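Local coordinates for Mgp-operon protein 3 (Mycoplasma pneumoniae, PDB 6RJ1) that probably serves in cell adhesion as an extracellular surface protein of this human pathogen, with a predicted beta-propeller region and a likely role in sugar binding, at residues A55-A60 with Y114-K119. Numbering follows the deposited sequence.
Sequences ALVRSA and YVLIFK
V57 and L116 carry the side-chain packing here, on the same face of an antiparallel strand pair. Their side chains cross at about a right angle: CD1 of L116 reaches both methyls of V57, 3.9 Å from CG2. That methyl of V57 lies between its own backbone N and carbonyl carbon, and it also meets CB of Y114 at 4.0 Å. The Y114 ring takes no part in this; it leads away from strand 52-59, and the side chain touches K131, K133 and Y40. Further along the same face, A55 offers only its CB, which sits 4.2 Å from CB of L116 and comes near the F118 ring at its edge, close to the ring plane. V30, from helix 30-33, covers A55, V57 and L116 together. On the other face the two segments meet through one side-chain pair, L56 and V115. CG of L56 stands anti to its backbone N, and chi2 (58°) turns CD1 to 4.0 Å from CG2 of V115; L134 packs against L56 as well. Beneath the side chains the backbones are held by two reciprocal pairs of bonds. A55 and L116 exchange N-H and carbonyl, both at 2.8 Å between N and O, and V57 and Y114 exchange theirs at 2.9 Å; the bond from V57 N to Y114 O is nearly straight at 171°. L56 and V115 form the non-hydrogen-bonded pair between them, and their backbones turn to V43 and I132 on the outer neighbours. This contact is therefore the middle seam of the four antiparallel strands 40-48, 52-59, 114-121 and 125-135, one half of an eight-stranded mixed sheet: the polar backbone is paired strand to strand, while the side-chain contacts across it are apolar, so cohesion between them is dispersive and hydrophobic, without charge.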
ATOM      1  N   ALA A  55     -22.036  -3.098   6.197  1.00 69.12           N
ATOM      2  CA  ALA A  55     -21.320  -4.098   5.393  1.00 68.06           C
ATOM      3  C   ALA A  55     -20.826  -3.507   4.063  1.00 71.18           C
ATOM      4  O   ALA A  55     -21.358  -2.500   3.607  1.00 71.11           O
ATOM      5  CB  ALA A  55     -22.209  -5.313   5.144  1.00 68.45           C
ATOM      6  N   LEU A  56     -19.793  -4.120   3.467  1.00 66.41           N
ATOM      7  CA  LEU A  56     -19.199  -3.724   2.192  1.00 65.36           C
ATOM      8  C   LEU A  56     -19.206  -4.936   1.264  1.00 69.57           C
ATOM      9  O   LEU A  56     -18.655  -5.991   1.600  1.00 70.08           O
ATOM     10  CB  LEU A  56     -17.763  -3.207   2.400  1.00 65.09           C
ATOM     11  CG  LEU A  56     -16.993  -2.713   1.166  1.00 68.98           C
ATOM     12  CD1 LEU A  56     -17.730  -1.579   0.463  1.00 68.80           C
ATOM     13  CD2 LEU A  56     -15.597  -2.275   1.543  1.00 69.49           C
ATOM     14  N   VAL A  57     -19.842  -4.788   0.107  1.00 65.08           N
ATOM     15  CA  VAL A  57     -19.960  -5.874  -0.871  1.00 64.39           C
ATOM     16  C   VAL A  57     -19.513  -5.442  -2.272  1.00 67.75           C
ATOM     17  O   VAL A  57     -19.770  -4.306  -2.683  1.00 67.29           O
ATOM     18  CB  VAL A  57     -21.390  -6.511  -0.900  1.00 67.38           C
ATOM     19  CG1 VAL A  57     -21.695  -7.294   0.376  1.00 66.69           C
ATOM     20  CG2 VAL A  57     -22.470  -5.469  -1.183  1.00 66.84           C
ATOM     21  N   ARG A  58     -18.900  -6.369  -3.014  1.00 63.55           N
ATOM     22  CA  ARG A  58     -18.446  -6.144  -4.383  1.00 63.41           C
ATOM     23  C   ARG A  58     -18.743  -7.356  -5.259  1.00 68.21           C
ATOM     24  O   ARG A  58     -18.898  -8.451  -4.740  1.00 67.78           O
ATOM     25  CB  ARG A  58     -16.946  -5.763  -4.415  1.00 62.75           C
ATOM     26  CG  ARG A  58     -15.991  -6.885  -4.073  1.00 63.20           C
ATOM     27  CD  ARG A  58     -14.573  -6.386  -3.915  1.00 62.50           C
ATOM     28  NE  ARG A  58     -13.699  -7.450  -3.414  1.00 60.00           N
ATOM     29  CZ  ARG A  58     -12.414  -7.295  -3.132  1.00 71.80           C
ATOM     30  NH1 ARG A  58     -11.828  -6.115  -3.297  1.00 62.12           N
ATOM     31  NH2 ARG A  58     -11.701  -8.318  -2.685  1.00 62.36           N
ATOM     32  N   SER A  59     -18.819  -7.166  -6.578  1.00 66.78           N
ATOM     33  CA  SER A  59     -19.095  -8.253  -7.515  1.00 67.38           C
ATOM     34  C   SER A  59     -17.979  -8.382  -8.532  1.00 73.47           C
ATOM     35  O   SER A  59     -17.479  -7.366  -9.022  1.00 73.01           O
ATOM     36  CB  SER A  59     -20.432  -8.032  -8.217  1.00 71.14           C
ATOM     37  OG  SER A  59     -20.544  -8.771  -9.421  1.00 81.59           O
ATOM     38  N   ALA A  60     -17.610  -9.637  -8.874  1.00 71.45           N
ATOM     39  CA  ALA A  60     -16.579  -9.955  -9.871  1.00 70.75           C
ATOM     40  C   ALA A  60     -17.098  -9.677 -11.300  1.00 74.14           C
ATOM     41  O   ALA A  60     -16.370  -9.853 -12.283  1.00 74.34           O
ATOM     42  CB  ALA A  60     -16.157 -11.407  -9.733  1.00 71.35           C
ATOM     43  N   TYR A 114     -21.324  -1.833  -3.008  1.00 67.31           N
ATOM     44  CA  TYR A 114     -22.273  -1.194  -2.104  1.00 67.36           C
ATOM     45  C   TYR A 114     -21.842  -1.257  -0.663  1.00 70.06           C
ATOM     46  O   TYR A 114     -21.158  -2.194  -0.245  1.00 69.01           O
ATOM     47  CB  TYR A 114     -23.668  -1.839  -2.216  1.00 68.55           C
ATOM     48  CG  TYR A 114     -24.427  -1.457  -3.460  1.00 70.78           C
ATOM     49  CD1 TYR A 114     -25.204  -0.300  -3.501  1.00 72.62           C
ATOM     50  CD2 TYR A 114     -24.394  -2.262  -4.595  1.00 71.80           C
ATOM     51  CE1 TYR A 114     -25.908   0.058  -4.649  1.00 72.30           C
ATOM     52  CE2 TYR A 114     -25.088  -1.913  -5.751  1.00 72.62           C
ATOM     53  CZ  TYR A 114     -25.847  -0.752  -5.775  1.00 79.72           C
ATOM     54  OH  TYR A 114     -26.526  -0.410  -6.923  1.00 81.20           O
ATOM     55  N   VAL A 115     -22.273  -0.246   0.094  1.00 66.59           N
ATOM     56  CA  VAL A 115     -22.148  -0.170   1.539  1.00 66.31           C
ATOM     57  C   VAL A 115     -23.583  -0.445   1.977  1.00 70.55           C
ATOM     58  O   VAL A 115     -24.500   0.264   1.541  1.00 70.72           O
ATOM     59  CB  VAL A 115     -21.609   1.188   2.059  1.00 69.87           C
ATOM     60  CG1 VAL A 115     -21.864   1.347   3.554  1.00 69.60           C
ATOM     61  CG2 VAL A 115     -20.127   1.334   1.756  1.00 69.38           C
ATOM     62  N   LEU A 116     -23.787  -1.519   2.753  1.00 65.70           N
ATOM     63  CA  LEU A 116     -25.115  -1.924   3.214  1.00 64.66           C
ATOM     64  C   LEU A 116     -25.309  -1.558   4.670  1.00 70.32           C
ATOM     65  O   LEU A 116     -24.410  -1.778   5.484  1.00 70.94           O
ATOM     66  CB  LEU A 116     -25.346  -3.432   3.018  1.00 63.89           C
ATOM     67  CG  LEU A 116     -24.816  -4.067   1.739  1.00 67.65           C
ATOM     68  CD1 LEU A 116     -24.870  -5.548   1.833  1.00 67.74           C
ATOM     69  CD2 LEU A 116     -25.584  -3.610   0.527  1.00 68.82           C
ATOM     70  N   ILE A 117     -26.486  -1.008   4.995  1.00 66.72           N
ATOM     71  CA  ILE A 117     -26.850  -0.608   6.348  1.00 67.23           C
ATOM     72  C   ILE A 117     -27.972  -1.522   6.837  1.00 73.64           C
ATOM     73  O   ILE A 117     -28.982  -1.710   6.144  1.00 72.89           O
ATOM     74  CB  ILE A 117     -27.251   0.896   6.415  1.00 70.52           C
ATOM     75  CG1 ILE A 117     -26.203   1.827   5.735  1.00 70.90           C
ATOM     76  CG2 ILE A 117     -27.572   1.354   7.847  1.00 71.42           C
ATOM     77  CD1 ILE A 117     -24.736   1.855   6.312  1.00 77.53           C
ATOM     78  N   PHE A 118     -27.779  -2.089   8.035  1.00 71.42           N
ATOM     79  CA  PHE A 118     -28.729  -2.981   8.685  1.00 71.55           C
ATOM     80  C   PHE A 118     -29.086  -2.437  10.054  1.00 79.07           C
ATOM     81  O   PHE A 118     -28.247  -1.826  10.715  1.00 79.46           O
ATOM     82  CB  PHE A 118     -28.130  -4.389   8.832  1.00 72.62           C
ATOM     83  CG  PHE A 118     -27.919  -5.138   7.539  1.00 73.15           C
ATOM     84  CD1 PHE A 118     -26.728  -5.011   6.827  1.00 74.41           C
ATOM     85  CD2 PHE A 118     -28.895  -6.002   7.049  1.00 74.28           C
ATOM     86  CE1 PHE A 118     -26.529  -5.716   5.637  1.00 74.76           C
ATOM     87  CE2 PHE A 118     -28.694  -6.712   5.859  1.00 76.16           C
ATOM     88  CZ  PHE A 118     -27.513  -6.565   5.162  1.00 73.90           C
ATOM     89  N   LYS A 119     -30.331  -2.655  10.474  1.00 78.15           N
ATOM     90  CA  LYS A 119     -30.823  -2.244  11.787  1.00 79.40           C
ATOM     91  C   LYS A 119     -31.076  -3.490  12.615  1.00 86.39           C
ATOM     92  O   LYS A 119     -31.501  -4.508  12.056  1.00 86.38           O
ATOM     93  CB  LYS A 119     -32.081  -1.355  11.693  1.00 81.87           C
ATOM     94  CG  LYS A 119     -33.380  -1.998  11.201  1.00 96.16           C
ATOM     95  CD  LYS A 119     -34.567  -1.065  11.439  1.00106.32           C
ATOM     96  CE  LYS A 119     -35.781  -1.461  10.634  1.00115.47           C
ATOM     97  NZ  LYS A 119     -35.633  -1.141   9.179  1.00118.72           N
TER